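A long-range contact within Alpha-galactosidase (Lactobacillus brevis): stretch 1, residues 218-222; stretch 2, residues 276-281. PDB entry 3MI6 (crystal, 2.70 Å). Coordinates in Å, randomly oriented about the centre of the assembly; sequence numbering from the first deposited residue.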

# COMPACT_ATOMS: atom_id res chain seq x y z
N ILE D 218 6.34 20.51 -8.97
CA ILE D 218 7.17 20.23 -10.12
C ILE D 218 7.34 21.55 -10.87
O ILE D 218 6.48 22.40 -10.83
N SER D 219 8.47 21.72 -11.55
CA SER D 219 8.80 23.01 -12.13
C SER D 219 9.72 22.92 -13.36
O SER D 219 10.20 21.85 -13.74
N SER D 220 9.97 24.07 -13.98
CA SER D 220 10.92 24.13 -15.06
C SER D 220 11.79 25.39 -14.94
O SER D 220 11.27 26.49 -14.69
N LEU D 221 13.10 25.22 -15.11
CA LEU D 221 14.05 26.33 -15.15
C LEU D 221 14.72 26.40 -16.49
O LEU D 221 15.79 26.97 -16.60
N ARG D 222 14.10 25.82 -17.51
CA ARG D 222 14.79 25.67 -18.78
C ARG D 222 14.24 26.52 -19.93
O ARG D 222 14.49 26.20 -21.10
N ILE D 276 4.07 31.23 -13.74
CA ILE D 276 5.47 31.41 -14.04
C ILE D 276 6.32 31.06 -12.81
O ILE D 276 6.05 31.52 -11.71
N ASN D 277 7.34 30.26 -13.02
CA ASN D 277 8.24 29.87 -11.96
C ASN D 277 8.85 31.09 -11.26
O ASN D 277 9.63 31.82 -11.86
N PRO D 278 8.52 31.30 -9.98
CA PRO D 278 9.09 32.41 -9.21
C PRO D 278 10.61 32.44 -9.24
O PRO D 278 11.18 33.52 -9.08
N ASP D 279 11.26 31.30 -9.43
CA ASP D 279 12.71 31.26 -9.57
C ASP D 279 13.18 31.67 -10.96
O ASP D 279 12.55 31.36 -11.98
N GLU D 280 14.33 32.35 -11.00
CA GLU D 280 14.81 32.98 -12.24
C GLU D 280 13.74 33.85 -12.86
O GLU D 280 13.53 33.84 -14.07
N PHE D 281 13.03 34.60 -12.02
CA PHE D 281 12.05 35.56 -12.50
C PHE D 281 11.93 36.80 -11.60
O PHE D 281 12.00 36.73 -10.36

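Which side chains carry the contact? Leu221 and Asn277 have the largest areas covered by the opposite stretch, though the whole contact is small, burying 173 Å² with both sides summed. From the second stretch, Asn277, Asp279 and Glu280 all direct their CA-to-CB bonds toward the first. Ile218, Arg222, Ile276, Pro278 and Phe281 make no contact across it.

How does Leu221 reach its neighbours when its CA-to-CB bond points sideways? Its side chain takes chi1 m and chi2 t, a common leucine pairing, and this brings CD2 nearer to the second stretch. There CD2 lies 4.1 Å from CB of Asp279 and 4.1 Å from CG of Glu280, so one methyl meets the aliphatic portions of two acidic residues. Glu280 bends at both chi1 and chi2, each m, and its carboxylate oxygens are hydrogen-bonded elsewhere in the structure, while its CG remains beside the leucine.

What does Asn277 do between the stretches? With chi1 t, it extends its amide group toward the segment from Ser219 to Leu221. The amide is probably turned over in the model: OD1 as built lies 3.0 Å from the backbone O of Ser220, and the polar partnership remains open.

Where does water join the two sides? Ser219, whose CA-to-CB bond points toward the second stretch, adopts chi1 p, and its OG makes a weak hydrogen bond of 3.3 Å to O of water 1. The same water O donates a hydrogen bond to OD2 of Asp279 at 3.2 Å. Asp279, with chi1 m, thus offers CB to Leu221 and OD2 to the water, which bridges a gap that the short serine side chain does not close directly.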

# COMPACT_ATOMS: atom_id res chain seq x y z
CB ILE D 218 6.53 19.19 -11.04
CG1 ILE D 218 5.32 19.79 -11.77
CG2 ILE D 218 6.15 17.97 -10.26
CD1 ILE D 218 4.15 18.85 -11.84
CB SER D 219 9.45 23.92 -11.06
OG SER D 219 10.63 23.34 -10.50
CB SER D 220 10.18 24.10 -16.40
OG SER D 220 11.05 23.77 -17.45
CB LEU D 221 15.15 26.11 -14.14
CG LEU D 221 14.59 26.21 -12.74
CD1 LEU D 221 15.58 25.66 -11.71
CD2 LEU D 221 14.23 27.67 -12.50
CB ARG D 222 14.80 24.20 -19.18
CG ARG D 222 14.85 23.25 -17.99
CD ARG D 222 14.33 21.85 -18.37
NE ARG D 222 15.41 20.94 -18.74
CZ ARG D 222 15.90 20.02 -17.93
NH1 ARG D 222 15.40 19.89 -16.70
NH2 ARG D 222 16.89 19.23 -18.35
CB ILE D 276 5.75 32.86 -14.45
CG1 ILE D 276 4.91 33.22 -15.67
CG2 ILE D 276 7.23 33.06 -14.74
CD1 ILE D 276 5.15 34.63 -16.15
CB ASN D 277 9.34 29.01 -12.56
CG ASN D 277 10.22 28.38 -11.51
OD1 ASN D 277 11.08 27.56 -11.85
ND2 ASN D 277 10.01 28.73 -10.24
CB PRO D 278 8.59 32.14 -7.79
CG PRO D 278 7.32 31.50 -7.99
CD PRO D 278 7.47 30.62 -9.21
CB ASP D 279 13.22 29.87 -9.22
CG ASP D 279 13.30 29.64 -7.72
OD1 ASP D 279 13.95 30.47 -7.04
OD2 ASP D 279 12.74 28.64 -7.23
CB GLU D 280 15.28 31.93 -13.24
CG GLU D 280 16.43 31.09 -12.70
CD GLU D 280 17.72 31.89 -12.53
OE1 GLU D 280 18.43 32.07 -13.55
OE2 GLU D 280 18.03 32.33 -11.39
CB PHE D 281 10.69 34.92 -12.69
CG PHE D 281 9.58 35.92 -12.89
CD1 PHE D 281 9.24 36.35 -14.16
CD2 PHE D 281 8.89 36.43 -11.80
CE1 PHE D 281 8.22 37.27 -14.34
CE2 PHE D 281 7.88 37.35 -11.95
CZ PHE D 281 7.54 37.77 -13.22
O HOH W 1 11.59 26.00 -8.73